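Local coordinates for protein sawadee homeodomain homolog 1 (Arabidopsis thaliana, PDB 4IUP) that reads methylated histone H3 tails through its SAWADEE domain, the part given here, and acts with RNA polymerase IV in RNA-directed DNA methylation, at residues R26-V37 and E48-V56; R57-P65 and L126-E134. The protein carries 2 engineered substitutions. All coordinates share one frame; numbering follows the deposited sequence.

Contact 1: residues R26-V37 and E48-V56; sequences RVLRTGELEVRV and EWVNVKTSV. With CVM (cymal-4), chain E.
In the antiparallel hairpin of strands 33-39 and 48-51, part of the first half of this tandem-tudor domain, the indole of Trp-49 is sandwiched between two arginines. Arg-26, from the end of strand 16-27, lies flat over one face: its guanidinium and the ring planes differ by only 3°, with centres 3.5 Å apart, a cation-pi stack, while its CD sits over the six-membered ring. CG of Arg-26 falls between its own backbone N and carbonyl carbon (chi1 71°), and from there the extended chain runs along the indole. On the opposite face Arg-36 offers aliphatic carbons, CB standing 3.7 Å from the centroid of the Trp-49 six-membered ring. The stacked guanidinium is kept from turning by Glu-34, whose OE1 accepts from both Arg-26 NE and Arg-26 NH2, each at 2.8 Å and in the guanidinium plane; a carboxylate suits this place because it probably balances the charge of the guanidinium that lies on the ring. Glu-34 OE2 reaches Asn-51 ND2 through a water.

The face that carries Val-35, Val-37 and Val-50 is largely apolar, which suits beta-branched valines; Glu-48 shares it, its OE1 bonded to Ser-10. Val-35 and Val-50 form a hydrogen-bonded pair, N of Val-35 to O of Val-50 at 2.9 Å, and Val-35 CG1 meets Val-52 CG2 at 3.6 Å. Val-52 N donates almost straight to Leu-33 O (3.0 Å). Here the strand gives way to a short, weakly bonded helical turn, N-capped by Asn-51, whose OD1 accepts from Thr-54 N. Val-56 faces two ways, CG2 on Val-35 CG2 at 3.9 Å and CG1 on C2 of the bound detergent cymal-4 at 3.7 Å.

Strand 48-51 is outermost in the chain's sheet; strand 33-39 separates it from strand 16-27, where Tyr-25 meets Leu-33, Phe-22 meets Val-37 and Thr-24 meets Trp-49.

Contact 2: residues R57-P65 and L126-E134; sequences RERSIPVEP and LERICRRPE
Leu-126 packs against Val-63 where the C-terminal end of the chain returns to the middle of the tandem-tudor fold and adds strand 129-131 between strands 56-62 and 76-83. CD1 of Leu-126 lies 3.8 Å from Val-63 CB, the two side chains crossing at about a right angle, and its apolar bulk also touches the zinc ligands Cys-68 and Cys-107. A water that accepts from Val-63 N also lies within bonding distance of Ile-129 O, though it has other acceptors in reach. Cys-130, small enough to lie close beside Ser-60 and Pro-62, brings CB to 3.8 Å from Ser-60 CB; its sulfur carries a covalently attached beta-mercaptoethanol, probably from the crystallisation liquor. Arg-131 forms the antiparallel hydrogen-bonded pair with Ile-61, N to O and O to N both 2.8 Å. Its extended side chain lies across Ile-61, whose CD1 covers one face of the guanidinium, while NE reaches Pro-62 O through a water.

Arg-132 starts away from the other strand but doubles back, bent at chi2 (-68°) and chi3 (-48°). NH1 and NH2 then grip one atom end-on, Glu-58 O, at 2.8 and 2.9 Å, and NH1 also donates to Ser-60 OG, which is hydrogen-bonded to Glu-7 as well. Arg-57 stacks on this guanidinium, planes 16° apart; the close like charges are probably eased by Asp-91 and Glu-7, both salt-bridged to Arg-57. With a leucine in place of Arg-132, the Glu-58 carbonyl would probably be left without its two side-chain donors and Arg-57 without its flat partner. Pro-133, rigid and without an N-H, places CD over the Arg-132 guanidinium on the face turned from Arg-57, and its CG rests 3.8 Å from Glu-58 CD.

In the fold
Contact 1 is built round one hairpin at the outer end of the sheet, whereas contact 2, about 25 Å away between centres, lies nearer the middle of the chain and joins residues far apart in sequence. The two follow directly along the chain, helix 52-55 leading into strand 56-62, and both border the cymal-4 pocket. Each is only partly buried, with a few buried residues among mostly partly exposed ones. Arginine stacking occurs in both, but on tryptophan at the edge strand and on another arginine in contact 2. A largely valine face backs the hairpin; the central joint has a single firm backbone pair and relies more on an arginine that reaches across to a backbone carbonyl and a serine hydroxyl.

Contact 1: residues R26-V37 and E48-V56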
loop_
_atom_site.group_PDB
_atom_site.type_symbol
_atom_site.label_atom_id
_atom_site.label_comp_id
_atom_site.label_asym_id
_atom_site.label_seq_id
_atom_site.Cartn_x
_atom_site.Cartn_y
_atom_site.Cartn_z
ATOM N N ARG A 26 15.223 9.741 -15.668
ATOM C CA ARG A 26 16.656 9.555 -15.886
ATOM C C ARG A 26 16.948 8.073 -16.021
ATOM O O ARG A 26 16.178 7.243 -15.547
ATOM C CB ARG A 26 17.468 10.149 -14.732
ATOM C CG ARG A 26 17.381 9.369 -13.416
ATOM C CD ARG A 26 18.113 10.116 -12.318
ATOM N NE ARG A 26 18.053 9.430 -11.030
ATOM C CZ ARG A 26 18.669 9.858 -9.931
ATOM N NH1 ARG A 26 19.395 10.967 -9.964
ATOM N NH2 ARG A 26 18.560 9.179 -8.800
ATOM N N VAL A 27 18.061 7.746 -16.678
ATOM C CA VAL A 27 18.547 6.369 -16.758
ATOM C C VAL A 27 19.891 6.292 -16.047
ATOM O O VAL A 27 20.802 7.069 -16.343
ATOM C CB VAL A 27 18.687 5.871 -18.220
ATOM C CG1 VAL A 27 19.048 4.391 -18.251
ATOM C CG2 VAL A 27 17.387 6.096 -18.991
ATOM N N LEU A 28 20.004 5.380 -15.089
ATOM C CA LEU A 28 21.263 5.175 -14.394
ATOM C C LEU A 28 22.218 4.462 -15.341
ATOM O O LEU A 28 21.782 3.780 -16.269
ATOM C CB LEU A 28 21.055 4.381 -13.096
ATOM C CG LEU A 28 20.068 4.980 -12.079
ATOM C CD1 LEU A 28 19.941 4.107 -10.846
ATOM C CD2 LEU A 28 20.452 6.406 -11.689
ATOM N N ARG A 29 23.518 4.621 -15.124
ATOM C CA ARG A 29 24.495 4.000 -16.014
ATOM C C ARG A 29 24.367 2.472 -16.034
ATOM O O ARG A 29 24.824 1.818 -16.971
ATOM C CB ARG A 29 25.921 4.451 -15.681
ATOM C CG ARG A 29 26.426 4.047 -14.314
ATOM C CD ARG A 29 27.928 3.770 -14.370
ATOM N NE ARG A 29 28.223 2.501 -15.032
ATOM C CZ ARG A 29 28.126 1.309 -14.448
ATOM N NH1 ARG A 29 28.413 0.211 -15.129
ATOM N NH2 ARG A 29 27.742 1.210 -13.183
ATOM N N THR A 30 23.721 1.922 -15.011
ATOM C CA THR A 30 23.421 0.494 -14.932
ATOM C C THR A 30 22.201 0.086 -15.762
ATOM O O THR A 30 21.879 -1.085 -15.834
ATOM C CB THR A 30 23.077 0.093 -13.514
ATOM O OG1 THR A 30 21.943 0.831 -13.100
ATOM C CG2 THR A 30 24.188 0.389 -12.608
ATOM N N GLY A 31 21.524 1.060 -16.352
ATOM C CA GLY A 31 20.365 0.802 -17.210
ATOM C C GLY A 31 19.002 0.986 -16.557
ATOM O O GLY A 31 17.982 0.965 -17.245
ATOM N N GLU A 32 18.975 1.165 -15.236
ATOM C CA GLU A 32 17.714 1.351 -14.509
ATOM C C GLU A 32 17.035 2.675 -14.843
ATOM O O GLU A 32 17.676 3.732 -14.859
ATOM C CB GLU A 32 17.915 1.239 -12.996
ATOM C CG GLU A 32 17.950 -0.191 -12.478
ATOM C CD GLU A 32 19.323 -0.821 -12.584
ATOM O OE1 GLU A 32 20.232 -0.382 -11.846
ATOM O OE2 GLU A 32 19.492 -1.765 -13.392
ATOM N N LEU A 33 15.743 2.598 -15.111
ATOM C CA LEU A 33 14.962 3.767 -15.369
ATOM C C LEU A 33 14.277 4.288 -14.101
ATOM O O LEU A 33 13.616 3.561 -13.427
ATOM C CB LEU A 33 13.933 3.457 -16.450
ATOM C CG LEU A 33 12.943 4.525 -16.865
ATOM C CD1 LEU A 33 13.582 5.519 -17.824
ATOM C CD2 LEU A 33 11.681 3.935 -17.488
ATOM N N GLU A 34 14.465 5.564 -13.816
ATOM C CA GLU A 34 13.821 6.210 -12.675
ATOM C C GLU A 34 13.013 7.415 -13.148
ATOM O O GLU A 34 13.361 8.047 -14.147
ATOM C CB GLU A 34 14.855 6.649 -11.635
ATOM C CG GLU A 34 15.602 5.495 -10.942
ATOM C CD GLU A 34 16.531 5.965 -9.818
ATOM O OE1 GLU A 34 16.920 7.151 -9.808
ATOM O OE2 GLU A 34 16.874 5.139 -8.940
ATOM N N VAL A 35 11.932 7.719 -12.436
ATOM C CA VAL A 35 11.157 8.933 -12.688
ATOM C C VAL A 35 11.210 9.838 -11.461
ATOM O O VAL A 35 11.310 9.355 -10.333
ATOM C CB VAL A 35 9.676 8.649 -13.071
ATOM C CG1 VAL A 35 9.576 8.164 -14.504
ATOM C CG2 VAL A 35 9.014 7.642 -12.105
ATOM N N ARG A 36 11.159 11.144 -11.688
ATOM C CA ARG A 36 11.091 12.102 -10.591
ATOM C C ARG A 36 9.632 12.420 -10.307
ATOM O O ARG A 36 8.907 12.891 -11.190
ATOM C CB ARG A 36 11.881 13.368 -10.918
ATOM C CG ARG A 36 11.952 14.375 -9.771
ATOM C CD ARG A 36 13.301 15.062 -9.749
ATOM N NE ARG A 36 13.421 16.079 -8.705
ATOM C CZ ARG A 36 13.924 15.871 -7.489
ATOM N NH1 ARG A 36 14.344 14.665 -7.117
ATOM N NH2 ARG A 36 14.004 16.882 -6.631
ATOM N N VAL A 37 9.193 12.145 -9.079
ATOM C CA VAL A 37 7.782 12.317 -8.739
ATOM C C VAL A 37 7.557 13.456 -7.762
ATOM O O VAL A 37 8.402 13.739 -6.912
ATOM C CB VAL A 37 7.129 11.017 -8.187
ATOM C CG1 VAL A 37 7.069 9.940 -9.271
ATOM C CG2 VAL A 37 7.864 10.506 -6.956
ATOM N N GLU A 48 11.050 13.232 -5.260
ATOM C CA GLU A 48 12.014 12.138 -5.161
ATOM C C GLU A 48 12.170 11.410 -6.486
ATOM O O GLU A 48 11.236 11.359 -7.282
ATOM C CB GLU A 48 11.563 11.116 -4.110
ATOM C CG GLU A 48 11.720 11.554 -2.678
ATOM C CD GLU A 48 11.310 10.479 -1.681
ATOM O OE1 GLU A 48 11.451 9.275 -1.989
ATOM O OE2 GLU A 48 10.858 10.847 -0.575
ATOM N N TRP A 49 13.350 10.835 -6.702
ATOM C CA TRP A 49 13.570 9.878 -7.780
ATOM C C TRP A 49 13.154 8.498 -7.298
ATOM O O TRP A 49 13.523 8.082 -6.196
ATOM C CB TRP A 49 15.042 9.844 -8.179
ATOM C CG TRP A 49 15.538 11.082 -8.866
ATOM C CD1 TRP A 49 16.304 12.068 -8.322
ATOM C CD2 TRP A 49 15.324 11.445 -10.238
ATOM N NE1 TRP A 49 16.575 13.035 -9.269
ATOM C CE2 TRP A 49 15.984 12.673 -10.452
ATOM C CE3 TRP A 49 14.630 10.852 -11.304
ATOM C CZ2 TRP A 49 15.973 13.324 -11.694
ATOM C CZ3 TRP A 49 14.620 11.499 -12.537
ATOM C CH2 TRP A 49 15.292 12.717 -12.721
ATOM N N VAL A 50 12.382 7.794 -8.123
ATOM C CA VAL A 50 11.948 6.434 -7.815
ATOM C C VAL A 50 12.090 5.525 -9.030
ATOM O O VAL A 50 11.822 5.939 -10.161
ATOM C CB VAL A 50 10.466 6.372 -7.316
ATOM C CG1 VAL A 50 10.308 7.073 -5.967
ATOM C CG2 VAL A 50 9.503 6.962 -8.348
ATOM N N ASN A 51 12.500 4.285 -8.784
ATOM C CA ASN A 51 12.619 3.276 -9.828
ATOM C C ASN A 51 11.245 2.956 -10.427
ATOM O O ASN A 51 10.301 2.659 -9.691
ATOM C CB ASN A 51 13.269 2.018 -9.244
ATOM C CG ASN A 51 13.501 0.936 -10.277
ATOM O OD1 ASN A 51 12.564 0.269 -10.713
ATOM N ND2 ASN A 51 14.762 0.731 -10.650
ATOM N N VAL A 52 11.135 3.028 -11.755
ATOM C CA VAL A 52 9.849 2.817 -12.438
ATOM C C VAL A 52 9.339 1.385 -12.246
ATOM O O VAL A 52 8.179 1.180 -11.886
ATOM C CB VAL A 52 9.920 3.167 -13.955
ATOM C CG1 VAL A 52 8.609 2.830 -14.669
ATOM C CG2 VAL A 52 10.241 4.631 -14.140
ATOM N N LYS A 53 10.215 0.407 -12.461
ATOM C CA LYS A 53 9.835 -1.009 -12.385
ATOM C C LYS A 53 9.368 -1.467 -11.000
ATOM O O LYS A 53 8.353 -2.147 -10.885
ATOM C CB LYS A 53 10.977 -1.905 -12.885
ATOM C CG LYS A 53 10.625 -3.391 -12.902
ATOM C CD LYS A 53 11.780 -4.267 -13.403
ATOM C CE LYS A 53 12.965 -4.295 -12.440
ATOM N NZ LYS A 53 12.730 -5.176 -11.257
ATOM N N THR A 54 10.097 -1.084 -9.956
ATOM C CA THR A 54 9.842 -1.610 -8.613
ATOM C C THR A 54 8.992 -0.691 -7.736
ATOM O O THR A 54 8.353 -1.149 -6.782
ATOM C CB THR A 54 11.157 -1.875 -7.843
ATOM O OG1 THR A 54 11.847 -0.637 -7.643
ATOM C CG2 THR A 54 12.060 -2.842 -8.599
ATOM N N SER A 55 8.992 0.601 -8.045
ATOM C CA SER A 55 8.556 1.592 -7.064
ATOM C C SER A 55 7.505 2.596 -7.548
ATOM O O SER A 55 7.297 3.627 -6.910
ATOM C CB SER A 55 9.781 2.307 -6.481
ATOM O OG SER A 55 10.672 1.368 -5.889
ATOM N N VAL A 56 6.857 2.296 -8.674
ATOM C CA VAL A 56 5.681 3.046 -9.143
ATOM C C VAL A 56 4.614 2.036 -9.554
ATOM O O VAL A 56 4.894 1.113 -10.320
ATOM C CB VAL A 56 5.986 3.965 -10.359
ATOM C CG1 VAL A 56 4.729 4.724 -10.800
ATOM C CG2 VAL A 56 7.098 4.956 -10.042
HETATM C C1 CVM E . 4.069 2.582 -15.002
HETATM C C2 CVM E . 4.617 3.879 -14.419
HETATM C C3 CVM E . 3.874 5.083 -14.989
HETATM C C4 CVM E . 4.866 6.143 -15.477
HETATM C C6 CVM E . 4.204 7.466 -15.910
HETATM C C7 CVM E . 4.496 7.731 -17.397
HETATM C C8 CVM E . 3.599 8.833 -18.000
HETATM C C9 CVM E . 2.908 9.698 -16.932
HETATM C C10 CVM E . 2.081 8.858 -15.941
HETATM C C11 CVM E . 2.685 7.473 -15.663
HETATM O O12 CVM E . 3.153 2.012 -14.055
HETATM C C13 CVM E . 3.580 0.727 -13.528
HETATM O O14 CVM E . 4.799 0.174 -14.120
HETATM C C15 CVM E . 5.240 -1.046 -13.447
HETATM C C16 CVM E . 4.149 -2.136 -13.405
HETATM C C17 CVM E . 2.734 -1.621 -13.069
HETATM C C18 CVM E . 2.422 -0.263 -13.720
HETATM C C19 CVM E . 6.492 -1.621 -14.138
HETATM O O20 CVM E . 6.506 -1.260 -15.523
HETATM O O21 CVM E . 1.760 -2.583 -13.496
HETATM O O22 CVM E . 1.229 0.285 -13.151
HETATM O O23 CVM E . 4.505 -3.096 -12.401
HETATM O O HOH W 1 12.742 0.955 -13.882
HETATM O O HOH W 2 16.748 2.511 -9.139
HETATM O O HOH W 3 15.807 5.630 -6.255
#

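Contact 2: residues R57-P65 and L126-E134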
loop_
_atom_site.group_PDB
_atom_site.type_symbol
_atom_site.label_atom_id
_atom_site.label_comp_id
_atom_site.label_asym_id
_atom_site.label_seq_id
_atom_site.Cartn_x
_atom_site.Cartn_y
_atom_site.Cartn_z
ATOM N N ARG A 57 3.397 2.205 -9.045
ATOM C CA ARG A 57 2.294 1.318 -9.409
ATOM C C ARG A 57 0.969 2.051 -9.324
ATOM O O ARG A 57 0.886 3.137 -8.745
ATOM C CB ARG A 57 2.262 0.063 -8.517
ATOM C CG ARG A 57 1.939 0.350 -7.048
ATOM C CD ARG A 57 2.140 -0.878 -6.167
ATOM N NE ARG A 57 1.718 -0.602 -4.795
ATOM C CZ ARG A 57 2.013 -1.354 -3.741
ATOM N NH1 ARG A 57 2.738 -2.462 -3.881
ATOM N NH2 ARG A 57 1.575 -0.997 -2.537
ATOM N N GLU A 58 -0.068 1.448 -9.896
ATOM C CA GLU A 58 -1.417 1.985 -9.774
ATOM C C GLU A 58 -1.791 2.036 -8.294
ATOM O O GLU A 58 -1.448 1.134 -7.528
ATOM C CB GLU A 58 -2.410 1.128 -10.560
ATOM C CG GLU A 58 -3.797 1.743 -10.707
ATOM C CD GLU A 58 -4.716 0.923 -11.604
ATOM O OE1 GLU A 58 -5.928 1.237 -11.643
ATOM O OE2 GLU A 58 -4.235 -0.031 -12.264
ATOM N N ARG A 59 -2.493 3.099 -7.916
ATOM C CA ARG A 59 -2.811 3.393 -6.524
ATOM C C ARG A 59 -3.671 2.295 -5.918
ATOM O O ARG A 59 -4.559 1.757 -6.583
ATOM C CB ARG A 59 -3.532 4.736 -6.443
ATOM C CG ARG A 59 -3.694 5.312 -5.036
ATOM C CD ARG A 59 -4.181 6.755 -5.102
ATOM N NE ARG A 59 -3.181 7.647 -5.691
ATOM C CZ ARG A 59 -3.420 8.898 -6.086
ATOM N NH1 ARG A 59 -4.638 9.422 -5.961
ATOM N NH2 ARG A 59 -2.441 9.629 -6.609
ATOM N N SER A 60 -3.382 1.965 -4.661
ATOM C CA SER A 60 -4.158 0.990 -3.898
ATOM C C SER A 60 -5.556 1.554 -3.644
ATOM O O SER A 60 -5.772 2.761 -3.777
ATOM C CB SER A 60 -3.438 0.662 -2.588
ATOM O OG SER A 60 -2.190 0.027 -2.854
ATOM N N ILE A 61 -6.498 0.680 -3.293
ATOM C CA ILE A 61 -7.925 1.018 -3.288
ATOM C C ILE A 61 -8.577 0.681 -1.932
ATOM O O ILE A 61 -8.403 -0.428 -1.430
ATOM C CB ILE A 61 -8.661 0.253 -4.430
ATOM C CG1 ILE A 61 -8.037 0.582 -5.798
ATOM C CG2 ILE A 61 -10.174 0.536 -4.418
ATOM C CD1 ILE A 61 -8.517 -0.303 -6.946
ATOM N N PRO A 62 -9.332 1.634 -1.336
ATOM C CA PRO A 62 -10.034 1.313 -0.084
ATOM C C PRO A 62 -11.079 0.207 -0.285
ATOM O O PRO A 62 -11.645 0.075 -1.373
ATOM C CB PRO A 62 -10.718 2.634 0.288
ATOM C CG PRO A 62 -9.878 3.694 -0.391
ATOM C CD PRO A 62 -9.531 3.045 -1.718
ATOM N N VAL A 63 -11.304 -0.589 0.750
ATOM C CA VAL A 63 -12.281 -1.668 0.693
ATOM C C VAL A 63 -13.472 -1.281 1.566
ATOM O O VAL A 63 -13.302 -0.945 2.735
ATOM C CB VAL A 63 -11.666 -3.011 1.157
ATOM C CG1 VAL A 63 -12.668 -4.159 0.998
ATOM C CG2 VAL A 63 -10.394 -3.330 0.357
ATOM N N GLU A 64 -14.671 -1.309 0.990
ATOM C CA GLU A 64 -15.894 -0.980 1.728
ATOM C C GLU A 64 -16.374 -2.168 2.566
ATOM O O GLU A 64 -16.134 -3.321 2.198
ATOM C CB GLU A 64 -16.995 -0.510 0.767
ATOM C CG GLU A 64 -16.668 0.789 0.008
ATOM C CD GLU A 64 -16.329 1.965 0.927
ATOM O OE1 GLU A 64 -17.074 2.207 1.905
ATOM O OE2 GLU A 64 -15.313 2.654 0.663
ATOM N N PRO A 65 -17.056 -1.906 3.697
ATOM C CA PRO A 65 -17.458 -3.031 4.558
ATOM C C PRO A 65 -18.234 -4.140 3.838
ATOM O O PRO A 65 -18.020 -5.318 4.130
ATOM C CB PRO A 65 -18.321 -2.358 5.627
ATOM C CG PRO A 65 -17.780 -0.966 5.707
ATOM C CD PRO A 65 -17.417 -0.606 4.295
ATOM N N LEU A 126 -10.263 -3.478 8.660
ATOM C CA LEU A 126 -10.434 -3.097 7.261
ATOM C C LEU A 126 -10.081 -1.620 7.034
ATOM O O LEU A 126 -9.620 -1.240 5.955
ATOM C CB LEU A 126 -11.870 -3.376 6.789
ATOM C CG LEU A 126 -12.071 -3.378 5.267
ATOM C CD1 LEU A 126 -11.298 -4.529 4.629
ATOM C CD2 LEU A 126 -13.556 -3.449 4.915
ATOM N N GLU A 127 -10.283 -0.803 8.061
ATOM C CA GLU A 127 -10.081 0.646 7.956
ATOM C C GLU A 127 -8.604 1.062 7.863
ATOM O O GLU A 127 -8.304 2.239 7.674
ATOM C CB GLU A 127 -10.792 1.372 9.110
ATOM C CG GLU A 127 -10.071 1.341 10.474
ATOM C CD GLU A 127 -10.122 -0.004 11.198
ATOM O OE1 GLU A 127 -10.931 -0.887 10.828
ATOM O OE2 GLU A 127 -9.341 -0.169 12.164
ATOM N N ARG A 128 -7.693 0.100 8.007
ATOM C CA ARG A 128 -6.257 0.370 7.904
ATOM C C ARG A 128 -5.576 -0.389 6.765
ATOM O O ARG A 128 -4.353 -0.425 6.682
ATOM C CB ARG A 128 -5.550 0.081 9.236
ATOM C CG ARG A 128 -5.993 1.020 10.349
ATOM C CD ARG A 128 -4.988 1.165 11.485
ATOM N NE ARG A 128 -5.481 2.186 12.409
ATOM C CZ ARG A 128 -4.737 2.915 13.239
ATOM N NH1 ARG A 128 -3.417 2.751 13.310
ATOM N NH2 ARG A 128 -5.333 3.814 14.013
ATOM N N ILE A 129 -6.364 -0.998 5.889
ATOM C CA ILE A 129 -5.797 -1.750 4.778
ATOM C C ILE A 129 -6.451 -1.374 3.442
ATOM O O ILE A 129 -7.645 -1.068 3.390
ATOM C CB ILE A 129 -5.829 -3.290 5.030
ATOM C CG1 ILE A 129 -7.264 -3.816 5.157
ATOM C CG2 ILE A 129 -5.001 -3.671 6.280
ATOM C CD1 ILE A 129 -7.338 -5.338 5.343
ATOM N N CYS A 130 -5.656 -1.380 2.378
ATOM C CA CYS A 130 -6.149 -1.092 1.027
ATOM C C CYS A 130 -5.754 -2.210 0.080
ATOM O O CYS A 130 -4.680 -2.787 0.218
ATOM C CB CYS A 130 -5.575 0.224 0.508
ATOM S SG CYS A 130 -6.404 1.704 1.138
ATOM N N ARG A 131 -6.609 -2.503 -0.893
ATOM C CA ARG A 131 -6.355 -3.609 -1.811
ATOM C C ARG A 131 -5.622 -3.138 -3.064
ATOM O O ARG A 131 -5.597 -1.947 -3.365
ATOM C CB ARG A 131 -7.660 -4.333 -2.181
ATOM C CG ARG A 131 -8.615 -3.522 -3.071
ATOM C CD ARG A 131 -9.763 -4.387 -3.586
ATOM N NE ARG A 131 -10.725 -3.605 -4.368
ATOM C CZ ARG A 131 -10.631 -3.380 -5.680
ATOM N NH1 ARG A 131 -9.621 -3.881 -6.384
ATOM N NH2 ARG A 131 -11.558 -2.654 -6.294
ATOM N N ARG A 132 -5.029 -4.082 -3.786
ATOM C CA ARG A 132 -4.415 -3.800 -5.079
ATOM C C ARG A 132 -5.489 -3.942 -6.152
ATOM O O ARG A 132 -6.457 -4.687 -5.952
ATOM C CB ARG A 132 -3.263 -4.778 -5.347
ATOM C CG ARG A 132 -2.123 -4.747 -4.311
ATOM C CD ARG A 132 -1.319 -3.441 -4.345
ATOM N NE ARG A 132 -0.950 -3.078 -5.716
ATOM C CZ ARG A 132 -1.167 -1.893 -6.279
ATOM N NH1 ARG A 132 -1.737 -0.903 -5.597
ATOM N NH2 ARG A 132 -0.805 -1.692 -7.539
ATOM N N PRO A 133 -5.337 -3.224 -7.285
ATOM C CA PRO A 133 -6.264 -3.359 -8.415
ATOM C C PRO A 133 -6.248 -4.765 -9.013
ATOM O O PRO A 133 -5.274 -5.506 -8.826
ATOM C CB PRO A 133 -5.713 -2.370 -9.451
ATOM C CG PRO A 133 -4.849 -1.435 -8.687
ATOM C CD PRO A 133 -4.279 -2.234 -7.563
ATOM N N GLU A 134 -7.323 -5.105 -9.728
ATOM C CA GLU A 134 -7.437 -6.358 -10.487
ATOM C C GLU A 134 -7.790 -7.526 -9.577
ATOM O O GLU A 134 -8.970 -7.793 -9.336
ATOM C CB GLU A 134 -6.164 -6.632 -11.314
ATOM C CG GLU A 134 -5.920 -8.095 -11.686
ATOM C CD GLU A 134 -6.373 -8.434 -13.093
ATOM O OE1 GLU A 134 -7.245 -9.317 -13.240
ATOM O OE2 GLU A 134 -5.855 -7.823 -14.053
HETATM O O HOH W 4 -12.452 -2.067 -2.997
HETATM O O HOH W 5 -10.102 -0.023 3.125
#